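Local coordinates for capsular polysaccharide biosynthesis protein (Burkholderia pseudomallei, PDB 4BQN) that binds coenzyme A and probably acts as an acetyltransferase in the biosynthesis of the bacterium's capsular polysaccharide, at residues A[118-123]-A[198-203]; A[136-141]-A[275-280]; A[213-218]-A[223-228]. The protein carries 1 engineered substitution. All blocks are in the same frame, centred on the assembly; numbering follows the deposited sequence.

Contact 1: A[118-123]-A[198-203]. With COA (coenzyme A), chain C.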
loop_
_atom_site.group_PDB
_atom_site.type_symbol
_atom_site.label_atom_id
_atom_site.label_comp_id
_atom_site.label_asym_id
_atom_site.label_seq_id
_atom_site.Cartn_x
_atom_site.Cartn_y
_atom_site.Cartn_z
ATOM N N GLU A 118 -6.340 13.645 -0.169
ATOM C CA GLU A 118 -6.780 12.271 -0.071
ATOM C C GLU A 118 -5.652 11.250 -0.253
ATOM O O GLU A 118 -5.868 10.055 -0.060
ATOM C CB GLU A 118 -7.937 12.035 -1.048
ATOM C CG GLU A 118 -9.140 12.931 -0.728
ATOM C CD GLU A 118 -10.125 13.081 -1.861
ATOM O OE1 GLU A 118 -9.836 12.610 -2.988
ATOM O OE2 GLU A 118 -11.195 13.683 -1.611
ATOM N N GLY A 119 -4.462 11.727 -0.633
ATOM C CA GLY A 119 -3.267 10.883 -0.743
ATOM C C GLY A 119 -3.062 10.160 -2.073
ATOM O O GLY A 119 -2.024 9.524 -2.285
ATOM N N TYR A 120 -4.061 10.207 -2.954
ATOM C CA TYR A 120 -4.022 9.483 -4.228
ATOM C C TYR A 120 -4.594 10.356 -5.320
ATOM O O TYR A 120 -5.464 11.206 -5.059
ATOM C CB TYR A 120 -4.834 8.183 -4.160
ATOM C CG TYR A 120 -4.415 7.305 -3.022
ATOM C CD1 TYR A 120 -3.359 6.409 -3.159
ATOM C CD2 TYR A 120 -5.037 7.413 -1.776
ATOM C CE1 TYR A 120 -2.955 5.621 -2.088
ATOM C CE2 TYR A 120 -4.630 6.635 -0.704
ATOM C CZ TYR A 120 -3.596 5.748 -0.869
ATOM O OH TYR A 120 -3.219 4.978 0.197
ATOM N N VAL A 121 -4.089 10.158 -6.531
ATOM C CA VAL A 121 -4.600 10.825 -7.712
ATOM C C VAL A 121 -4.675 9.843 -8.874
ATOM O O VAL A 121 -4.059 8.770 -8.847
ATOM C CB VAL A 121 -3.715 12.026 -8.124
ATOM C CG1 VAL A 121 -3.708 13.109 -7.042
ATOM C CG2 VAL A 121 -2.296 11.582 -8.452
ATOM N N ASP A 122 -5.453 10.198 -9.882
ATOM C CA ASP A 122 -5.554 9.363 -11.064
ATOM C C ASP A 122 -4.513 9.836 -12.076
ATOM O O ASP A 122 -4.647 10.902 -12.684
ATOM C CB ASP A 122 -6.982 9.364 -11.619
ATOM C CG ASP A 122 -7.188 8.301 -12.668
ATOM O OD1 ASP A 122 -6.484 8.353 -13.698
ATOM O OD2 ASP A 122 -8.013 7.386 -12.433
ATOM N N ALA A 123 -3.443 9.060 -12.204
ATOM C CA ALA A 123 -2.356 9.372 -13.110
ATOM C C ALA A 123 -2.757 9.312 -14.575
ATOM O O ALA A 123 -2.155 10.007 -15.393
ATOM C CB ALA A 123 -1.169 8.462 -12.851
ATOM N N THR A 198 -6.561 0.632 -1.687
ATOM C CA THR A 198 -5.723 1.489 -2.522
ATOM C C THR A 198 -4.439 0.709 -2.728
ATOM O O THR A 198 -4.224 -0.332 -2.054
ATOM C CB THR A 198 -5.340 2.813 -1.853
ATOM O OG1 THR A 198 -4.356 2.523 -0.852
ATOM C CG2 THR A 198 -6.554 3.492 -1.193
ATOM N N MET A 199 -3.579 1.169 -3.636
ATOM C CA MET A 199 -2.348 0.449 -3.947
ATOM C C MET A 199 -1.540 0.060 -2.719
ATOM O O MET A 199 -0.800 -0.917 -2.749
ATOM C CB MET A 199 -1.477 1.268 -4.895
ATOM C CG MET A 199 -1.000 2.600 -4.351
ATOM S SD MET A 199 -0.245 3.528 -5.699
ATOM C CE MET A 199 0.531 4.858 -4.793
ATOM N N ASN A 200 -1.632 0.857 -1.650
ATOM C CA ASN A 200 -0.813 0.567 -0.459
ATOM C C ASN A 200 -1.625 0.460 0.835
ATOM O O ASN A 200 -1.072 0.509 1.939
ATOM C CB ASN A 200 0.356 1.564 -0.358
ATOM C CG ASN A 200 -0.126 2.999 -0.373
ATOM O OD1 ASN A 200 -1.246 3.265 0.047
ATOM N ND2 ASN A 200 0.691 3.913 -0.894
ATOM N N HIS A 201 -2.931 0.241 0.691
ATOM C CA HIS A 201 -3.794 -0.026 1.840
ATOM C C HIS A 201 -4.482 -1.382 1.712
ATOM O O HIS A 201 -5.570 -1.486 1.145
ATOM C CB HIS A 201 -4.864 1.059 2.009
ATOM C CG HIS A 201 -4.342 2.369 2.516
ATOM N ND1 HIS A 201 -5.169 3.456 2.691
ATOM C CD2 HIS A 201 -3.097 2.784 2.864
ATOM C CE1 HIS A 201 -4.466 4.474 3.153
ATOM N NE2 HIS A 201 -3.208 4.094 3.275
ATOM N N PRO A 202 -3.844 -2.435 2.237
ATOM C CA PRO A 202 -4.471 -3.764 2.311
ATOM C C PRO A 202 -5.821 -3.740 3.009
ATOM O O PRO A 202 -6.017 -2.989 3.976
ATOM C CB PRO A 202 -3.459 -4.571 3.138
ATOM C CG PRO A 202 -2.152 -3.923 2.808
ATOM C CD PRO A 202 -2.441 -2.454 2.687
ATOM N N THR A 203 -6.733 -4.571 2.528
ATOM C CA THR A 203 -7.995 -4.805 3.208
ATOM C C THR A 203 -7.765 -5.749 4.393
ATOM O O THR A 203 -6.704 -6.364 4.540
ATOM C CB THR A 203 -9.019 -5.472 2.281
ATOM O OG1 THR A 203 -8.522 -6.763 1.906
ATOM C CG2 THR A 203 -9.277 -4.624 1.013
HETATM N N1A COA C . 5.359 -1.336 -6.948
HETATM C C2A COA C . 5.487 -0.064 -7.401
HETATM N N3A COA C . 5.882 0.950 -6.612
HETATM C C4A COA C . 6.203 0.702 -5.322
HETATM C C5A COA C . 6.098 -0.645 -4.774
HETATM C C6A COA C . 5.645 -1.693 -5.680
HETATM N N6A COA C . 5.517 -2.960 -5.234
HETATM N N7A COA C . 6.468 -0.606 -3.473
HETATM C C8A COA C . 6.802 0.682 -3.210
HETATM N N9A COA C . 6.617 1.456 -4.304
HETATM C C1B COA C . 6.903 2.886 -4.466
HETATM C C2B COA C . 6.666 3.747 -3.238
HETATM O O2B COA C . 5.304 4.172 -3.181
HETATM C C3B COA C . 7.645 4.876 -3.517
HETATM O O3B COA C . 7.039 5.715 -4.520
HETATM P P3B COA C . 7.617 7.168 -4.893
HETATM O O7A COA C . 6.576 7.722 -5.833
HETATM O O8A COA C . 7.679 7.896 -3.577
HETATM O O9A COA C . 8.969 6.940 -5.527
HETATM C C4B COA C . 8.835 4.155 -4.148
HETATM O O4B COA C . 8.313 2.945 -4.699
HETATM C C5B COA C . 9.965 3.836 -3.168
HETATM O O5B COA C . 9.399 3.085 -2.102
HETATM P P1A COA C . 10.090 1.775 -1.528
HETATM O O1A COA C . 9.122 1.194 -0.540
HETATM O O2A COA C . 10.561 0.888 -2.641
HETATM O O3A COA C . 11.417 2.256 -0.779
HETATM P P2A COA C . 11.748 3.273 0.428
HETATM O O4A COA C . 12.553 4.407 -0.155
HETATM O O5A COA C . 12.393 2.428 1.491
HETATM O O6A COA C . 10.359 3.857 0.941
HETATM C CBP COA C . 8.201 4.061 1.967
HETATM C CCP COA C . 9.478 3.226 1.891
HETATM C CDP COA C . 7.222 3.439 2.954
HETATM C CEP COA C . 8.570 5.430 2.514
HETATM C CAP COA C . 7.603 4.146 0.538
HETATM O OAP COA C . 7.089 2.871 0.151
HETATM C C9P COA C . 6.527 5.189 0.280
HETATM O O9P COA C . 6.836 6.343 0.010
HETATM N N8P COA C . 5.248 4.798 0.292
HETATM C C7P COA C . 4.154 5.712 -0.010
HETATM C C6P COA C . 3.816 6.698 1.094
HETATM C C5P COA C . 3.392 5.917 2.309
HETATM O O5P COA C . 4.203 5.572 3.155
HETATM N N4P COA C . 2.103 5.644 2.381
HETATM C C3P COA C . 1.550 4.902 3.478
HETATM C C2P COA C . 0.834 3.678 2.954
HETATM S S1P COA C . 0.708 2.528 4.266
#

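Contact 2: A[136-141]-A[275-280]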
loop_
_atom_site.group_PDB
_atom_site.type_symbol
_atom_site.label_atom_id
_atom_site.label_comp_id
_atom_site.label_asym_id
_atom_site.label_seq_id
_atom_site.Cartn_x
_atom_site.Cartn_y
_atom_site.Cartn_z
ATOM N N GLU A 136 -14.774 16.233 -19.930
ATOM C CA GLU A 136 -16.017 15.652 -20.427
ATOM C C GLU A 136 -15.734 14.487 -21.376
ATOM O O GLU A 136 -16.401 13.445 -21.315
ATOM C CB GLU A 136 -16.861 16.724 -21.120
ATOM C CG GLU A 136 -17.290 17.874 -20.213
ATOM C CD GLU A 136 -16.227 18.953 -20.011
ATOM O OE1 GLU A 136 -15.182 18.952 -20.705
ATOM O OE2 GLU A 136 -16.448 19.828 -19.147
ATOM N N THR A 137 -14.727 14.660 -22.237
ATOM C CA THR A 137 -14.306 13.611 -23.170
ATOM C C THR A 137 -13.807 12.387 -22.399
ATOM O O THR A 137 -14.165 11.251 -22.716
ATOM C CB THR A 137 -13.227 14.111 -24.146
ATOM O OG1 THR A 137 -13.739 15.227 -24.882
ATOM C CG2 THR A 137 -12.829 13.020 -25.129
ATOM N N TYR A 138 -13.000 12.628 -21.369
ATOM C CA TYR A 138 -12.487 11.538 -20.547
ATOM C C TYR A 138 -13.631 10.751 -19.915
ATOM O O TYR A 138 -13.647 9.511 -19.978
ATOM C CB TYR A 138 -11.554 12.080 -19.471
ATOM C CG TYR A 138 -10.773 11.018 -18.725
ATOM C CD1 TYR A 138 -11.330 10.338 -17.639
ATOM C CD2 TYR A 138 -9.466 10.711 -19.100
ATOM C CE1 TYR A 138 -10.601 9.370 -16.950
ATOM C CE2 TYR A 138 -8.728 9.739 -18.436
ATOM C CZ TYR A 138 -9.294 9.079 -17.355
ATOM O OH TYR A 138 -8.552 8.119 -16.697
ATOM N N LEU A 139 -14.593 11.457 -19.319
ATOM C CA LEU A 139 -15.715 10.789 -18.668
ATOM C C LEU A 139 -16.556 9.961 -19.649
ATOM O O LEU A 139 -17.089 8.912 -19.273
ATOM C CB LEU A 139 -16.572 11.780 -17.871
ATOM C CG LEU A 139 -16.155 12.007 -16.400
ATOM C CD1 LEU A 139 -16.474 10.785 -15.552
ATOM C CD2 LEU A 139 -14.690 12.406 -16.217
ATOM N N ARG A 140 -16.622 10.392 -20.909
ATOM C CA ARG A 140 -17.341 9.621 -21.925
ATOM C C ARG A 140 -16.575 8.375 -22.376
ATOM O O ARG A 140 -17.167 7.490 -22.978
ATOM C CB ARG A 140 -17.697 10.494 -23.131
ATOM C CG ARG A 140 -18.817 11.486 -22.846
ATOM C CD ARG A 140 -19.246 12.250 -24.091
ATOM N NE ARG A 140 -18.224 13.185 -24.566
ATOM C CZ ARG A 140 -18.192 14.489 -24.288
ATOM N NH1 ARG A 140 -19.129 15.040 -23.526
ATOM N NH2 ARG A 140 -17.219 15.245 -24.776
ATOM N N HIS A 141 -15.274 8.297 -22.061
ATOM C CA HIS A 141 -14.409 7.199 -22.527
ATOM C C HIS A 141 -13.951 6.231 -21.429
ATOM O O HIS A 141 -12.986 5.475 -21.613
ATOM C CB HIS A 141 -13.185 7.770 -23.252
ATOM C CG HIS A 141 -13.477 8.289 -24.628
ATOM N ND1 HIS A 141 -14.054 9.518 -24.860
ATOM C CD2 HIS A 141 -13.255 7.743 -25.847
ATOM C CE1 HIS A 141 -14.181 9.706 -26.161
ATOM N NE2 HIS A 141 -13.704 8.644 -26.783
ATOM N N GLU A 275 -13.214 16.233 -10.533
ATOM C CA GLU A 275 -12.390 16.958 -9.554
ATOM C C GLU A 275 -10.900 16.650 -9.705
ATOM O O GLU A 275 -10.053 17.494 -9.446
ATOM C CB GLU A 275 -12.875 16.679 -8.129
ATOM C CG GLU A 275 -14.209 17.334 -7.794
ATOM C CD GLU A 275 -14.706 17.050 -6.382
ATOM O OE1 GLU A 275 -13.906 16.598 -5.534
ATOM O OE2 GLU A 275 -15.906 17.284 -6.118
ATOM N N GLN A 276 -10.576 15.437 -10.134
ATOM C CA GLN A 276 -9.176 15.112 -10.452
ATOM C C GLN A 276 -8.651 16.009 -11.569
ATOM O O GLN A 276 -7.539 16.547 -11.481
ATOM C CB GLN A 276 -9.016 13.627 -10.829
ATOM C CG GLN A 276 -9.228 12.675 -9.661
ATOM C CD GLN A 276 -8.045 12.679 -8.709
ATOM O OE1 GLN A 276 -6.904 12.497 -9.128
ATOM N NE2 GLN A 276 -8.310 12.906 -7.427
ATOM N N PHE A 277 -9.444 16.175 -12.627
ATOM C CA PHE A 277 -9.060 17.110 -13.693
ATOM C C PHE A 277 -8.820 18.508 -13.132
ATOM O O PHE A 277 -7.802 19.133 -13.437
ATOM C CB PHE A 277 -10.106 17.157 -14.814
ATOM C CG PHE A 277 -9.905 16.108 -15.869
ATOM C CD1 PHE A 277 -9.091 16.364 -16.978
ATOM C CD2 PHE A 277 -10.503 14.852 -15.747
ATOM C CE1 PHE A 277 -8.883 15.400 -17.952
ATOM C CE2 PHE A 277 -10.307 13.889 -16.728
ATOM C CZ PHE A 277 -9.483 14.157 -17.817
ATOM N N GLU A 278 -9.742 18.979 -12.296
ATOM C CA GLU A 278 -9.638 20.321 -11.732
ATOM C C GLU A 278 -8.377 20.452 -10.877
ATOM O O GLU A 278 -7.695 21.474 -10.918
ATOM C CB GLU A 278 -10.905 20.644 -10.949
ATOM C CG GLU A 278 -12.102 20.786 -11.884
ATOM C CD GLU A 278 -13.464 20.614 -11.237
ATOM O OE1 GLU A 278 -13.557 20.422 -10.009
ATOM O OE2 GLU A 278 -14.463 20.676 -11.984
ATOM N N TRP A 279 -8.044 19.395 -10.139
ATOM C CA TRP A 279 -6.865 19.394 -9.287
ATOM C C TRP A 279 -5.591 19.504 -10.136
ATOM O O TRP A 279 -4.750 20.366 -9.878
ATOM C CB TRP A 279 -6.856 18.144 -8.401
ATOM C CG TRP A 279 -5.796 18.191 -7.341
ATOM C CD1 TRP A 279 -5.914 18.739 -6.090
ATOM C CD2 TRP A 279 -4.459 17.685 -7.430
ATOM N NE1 TRP A 279 -4.730 18.610 -5.399
ATOM C CE2 TRP A 279 -3.825 17.955 -6.192
ATOM C CE3 TRP A 279 -3.733 17.013 -8.429
ATOM C CZ2 TRP A 279 -2.497 17.605 -5.935
ATOM C CZ3 TRP A 279 -2.395 16.654 -8.163
ATOM C CH2 TRP A 279 -1.799 16.962 -6.931
ATOM N N PHE A 280 -5.460 18.666 -11.165
ATOM C CA PHE A 280 -4.275 18.736 -12.016
ATOM C C PHE A 280 -4.162 20.066 -12.769
ATOM O O PHE A 280 -3.044 20.550 -12.984
ATOM C CB PHE A 280 -4.232 17.582 -13.007
ATOM C CG PHE A 280 -3.855 16.261 -12.390
ATOM C CD1 PHE A 280 -2.563 16.046 -11.901
ATOM C CD2 PHE A 280 -4.786 15.223 -12.316
ATOM C CE1 PHE A 280 -2.210 14.822 -11.346
ATOM C CE2 PHE A 280 -4.433 13.997 -11.775
ATOM C CZ PHE A 280 -3.145 13.797 -11.290
#

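Contact 3: A[213-218]-A[223-228]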
loop_
_atom_site.group_PDB
_atom_site.type_symbol
_atom_site.label_atom_id
_atom_site.label_comp_id
_atom_site.label_asym_id
_atom_site.label_seq_id
_atom_site.Cartn_x
_atom_site.Cartn_y
_atom_site.Cartn_z
ATOM N N ARG A 213 1.343 -14.826 8.686
ATOM C CA ARG A 213 2.707 -15.183 8.295
ATOM C C ARG A 213 3.721 -14.714 9.328
ATOM O O ARG A 213 4.721 -15.386 9.553
ATOM C CB ARG A 213 3.069 -14.685 6.896
ATOM C CG ARG A 213 2.056 -14.988 5.787
ATOM C CD ARG A 213 1.558 -16.431 5.751
ATOM N NE ARG A 213 0.493 -16.580 4.755
ATOM C CZ ARG A 213 0.678 -16.711 3.440
ATOM N NH1 ARG A 213 1.910 -16.740 2.917
ATOM N NH2 ARG A 213 -0.388 -16.828 2.641
ATOM N N CYS A 214 3.466 -13.578 9.965
ATOM C CA CYS A 214 4.317 -13.146 11.055
ATOM C C CYS A 214 4.289 -14.166 12.193
ATOM O O CYS A 214 5.328 -14.517 12.741
ATOM C CB CYS A 214 3.867 -11.790 11.586
ATOM S SG CYS A 214 4.167 -10.421 10.462
ATOM N N MET A 215 3.093 -14.633 12.553
ATOM C CA MET A 215 2.992 -15.612 13.636
ATOM C C MET A 215 3.695 -16.908 13.290
ATOM O O MET A 215 4.329 -17.505 14.162
ATOM C CB MET A 215 1.538 -15.860 14.030
ATOM C CG MET A 215 0.907 -14.667 14.758
ATOM S SD MET A 215 -0.718 -14.983 15.466
ATOM C CE MET A 215 -0.303 -16.296 16.627
ATOM N N LEU A 216 3.610 -17.344 12.031
ATOM C CA LEU A 216 4.319 -18.570 11.635
ATOM C C LEU A 216 5.818 -18.373 11.768
ATOM O O LEU A 216 6.514 -19.271 12.227
ATOM C CB LEU A 216 3.967 -18.975 10.203
ATOM C CG LEU A 216 2.504 -19.366 10.004
ATOM C CD1 LEU A 216 2.158 -19.510 8.529
ATOM C CD2 LEU A 216 2.156 -20.656 10.743
ATOM N N ALA A 217 6.305 -17.187 11.398
ATOM C CA ALA A 217 7.742 -16.880 11.487
ATOM C C ALA A 217 8.226 -16.898 12.934
ATOM O O ALA A 217 9.385 -17.216 13.203
ATOM C CB ALA A 217 8.028 -15.524 10.854
ATOM N N LEU A 218 7.332 -16.549 13.855
ATOM C CA LEU A 218 7.627 -16.575 15.285
ATOM C C LEU A 218 7.526 -17.961 15.926
ATOM O O LEU A 218 7.881 -18.127 17.096
ATOM C CB LEU A 218 6.711 -15.593 16.013
ATOM C CG LEU A 218 6.956 -14.122 15.673
ATOM C CD1 LEU A 218 5.856 -13.293 16.310
ATOM C CD2 LEU A 218 8.327 -13.667 16.160
ATOM N N SER A 223 -2.931 -23.562 13.886
ATOM C CA SER A 223 -4.087 -23.602 14.780
ATOM C C SER A 223 -4.079 -22.517 15.867
ATOM O O SER A 223 -5.120 -22.227 16.454
ATOM C CB SER A 223 -4.232 -24.991 15.409
ATOM O OG SER A 223 -3.085 -25.330 16.169
ATOM N N ASP A 224 -2.910 -21.917 16.123
ATOM C CA ASP A 224 -2.778 -20.808 17.082
ATOM C C ASP A 224 -3.365 -19.485 16.561
ATOM O O ASP A 224 -3.597 -18.551 17.327
ATOM C CB ASP A 224 -1.300 -20.545 17.412
ATOM C CG ASP A 224 -0.672 -21.623 18.278
ATOM O OD1 ASP A 224 -1.364 -22.207 19.137
ATOM O OD2 ASP A 224 0.550 -21.842 18.115
ATOM N N ILE A 225 -3.579 -19.401 15.253
ATOM C CA ILE A 225 -3.788 -18.118 14.598
ATOM C C ILE A 225 -5.272 -17.814 14.403
ATOM O O ILE A 225 -5.973 -18.533 13.692
ATOM C CB ILE A 225 -3.038 -18.074 13.254
ATOM C CG1 ILE A 225 -1.548 -18.392 13.460
ATOM C CG2 ILE A 225 -3.234 -16.720 12.574
ATOM C CD1 ILE A 225 -0.799 -18.659 12.170
ATOM N N SER A 226 -5.733 -16.739 15.039
ATOM C CA SER A 226 -7.111 -16.284 14.893
ATOM C C SER A 226 -7.141 -14.793 15.160
ATOM O O SER A 226 -6.444 -14.305 16.030
ATOM C CB SER A 226 -8.065 -17.027 15.839
ATOM O OG SER A 226 -7.816 -16.692 17.187
ATOM N N PHE A 227 -7.933 -14.071 14.383
ATOM C CA PHE A 227 -7.989 -12.619 14.502
ATOM C C PHE A 227 -9.412 -12.123 14.673
ATOM O O PHE A 227 -10.376 -12.833 14.374
ATOM C CB PHE A 227 -7.350 -11.952 13.270
ATOM C CG PHE A 227 -5.918 -12.350 13.043
ATOM C CD1 PHE A 227 -4.916 -11.954 13.925
ATOM C CD2 PHE A 227 -5.577 -13.162 11.967
ATOM C CE1 PHE A 227 -3.594 -12.347 13.735
ATOM C CE2 PHE A 227 -4.251 -13.539 11.750
ATOM C CZ PHE A 227 -3.258 -13.136 12.637
ATOM N N ASP A 228 -9.527 -10.872 15.120
ATOM C CA ASP A 228 -10.810 -10.186 15.167
ATOM C C ASP A 228 -11.219 -9.898 13.723
ATOM O O ASP A 228 -10.589 -9.089 13.051
ATOM C CB ASP A 228 -10.670 -8.875 15.958
ATOM C CG ASP A 228 -11.963 -8.075 16.043
ATOM O OD1 ASP A 228 -12.953 -8.387 15.342
ATOM O OD2 ASP A 228 -11.979 -7.100 16.826
#

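Contact 1: A[118-123]-A[198-203]
Tyr120 drives its phenol end into the turn formed by Thr198 to His201, and the contact is tightest around that one hydroxyl. Tyr120 OH donates to Asn200 OD1 at 2.6 Å; the acceptor lies at the edge of the phenol ring, in its plane, while the donor sits in the plane of the carbonyl, with a C=O...donor angle of 148°. Thr198 OG1 gives the same hydroxyl a second, weak hydrogen bond of 2.9 Å, so this phenol oxygen both donates and accepts, which suits tyrosine to the place. His201 presents a ring face to it: the two rings meet edge to face with planes at 86°, the hydroxyl lying 3.1 Å above the centre of the imidazole. Thr198 CB adds a CH-pi contact, 3.9 Å from the centroid of the Tyr120 ring. Thr198 OG1 lies between the backbone N and the carbonyl carbon (chi1 74°), from where it meets Tyr120 OH and accepts from Asn200 N in an ST turn. The amide of Asn200, a coenzyme A-binding residue, is thus held by a second-shell tyrosine, and Asn200 CG approaches C2P of the coenzyme at 3.5 Å. Packing is looser toward Met199, whose CG stays 4.3 Å from Tyr120 CE1, and the chain before the tyrosine is partly exposed at Gly119, where a positive phi suits glycine. Strand 121-122 continues from Tyr120 to pair with strand 107-108, with Val121 against helices 269-281 and 285-296, while Thr203 sits at the N-cap of helix 204-217.

Contact 2: A[136-141]-A[275-280]
Phe277 points the CE2-CZ side of its ring at the root of the Tyr138 side chain, and this aromatic pair carries nearly all of the contact between segments 136-141 and 275-280. Leu139 joins the same two helices further back along helix 269-281, touching Glu270, Leu273 and Leu274. The meeting of the rings is an offset edge-to-face stack: the phenylalanine edge is turned toward the tyrosine face, with centroids 5.2 Å apart and planes at 69°. The offset puts the edge near the start of the phenol, so that Phe277 CZ lies 3.4 Å from Tyr138 CB and Phe277 CE2 3.5 Å from Tyr138 CG, a close fit. Tyr138 CG itself lies in the plane of the phenylalanine ring.

Conformation explains the offset. Tyr138 sets CG anti to the backbone N (chi1 -169°), and the ring leans outward from its helix, leaving CB and CG to face the neighbour while the hydroxyl shares a hydrogen bond with that of Tyr242. Phe277, with chi1 -87°, points its CB toward the other helix and its ring edge reaches Tyr138; the ring also rests on Ile125 and Val129 of helix 123-130. Where helix 135-140 ends, His141 folds back so that ND1 donates in the ring plane to Thr137 O at 2.8 Å, adding a side-chain donor to a carbonyl that also receives a weak bond from Arg140 N.

Phenylalanine suits its position because nothing polar is asked of it. The pair is joined by ring-edge and apolar contacts, while the polar end of Tyr138 is taken up by Tyr242.

Contact 3: A[213-218]-A[223-228]
Met215 and Leu216, near the C-terminal end of helix 204-217, receive Ile225 and Phe227 in a cluster that includes a Met-aromatic contact. The loop carrying these partners returns along the same helix, with Ile225 on Ala212 and Phe227 on Arg208 and Ala211. In sequence order, Arg213 points its CB away from the returning chain and forms a salt bridge with Glu209, as befits a partly exposed charge. Cys214 faces Leu19 of helix 15-24, its small side chain fitting the interface between helices.

Met215, buried, does most of the work. Its CB, SD and CE line up against Ile225 CG1, each 4.0 Å from it, and the bend at chi3 (61°) places CE there and also near Asp224 O. The sulfur meanwhile approaches the aromatic ring obliquely, with Met215 SD 4.2 Å from Phe227 CZ and 5.2 Å from the ring centroid. A flexible, unbranched methionine suits a place where one chain must touch several partners. Leu216, partly exposed and beside Tyr222, crosses the isoleucine at about a right angle, and its branch end meets the far methyl, Leu216 CD2 lying 3.8 Å from Ile225 CD1.

Overall arrangement
Contacts 1 and 2 are neighbours, with centres 18 Å apart, and they touch directly: Asp122 N probably hydrogen-bonds Gln276 OE1, while Asp122 O packs on Phe280. Helix 269-281 receives the strand 121-122 side of contact 1 and carries Phe277 of contact 2. Their segments alternate along the chain, which brings residues 275-280 back to 118-141, with 198-203 lying between them in sequence. Contact 3 lies 27 Å from contact 1 and 44 Å from contact 2, centre to centre, across the chain's centre from contact 2. It follows contact 1, since strand 201-202 leads into helix 204-217. Contact 1 supplies Asn200 to the coenzyme A pocket, whereas contacts 2 and 3 lie away from the known binding sites.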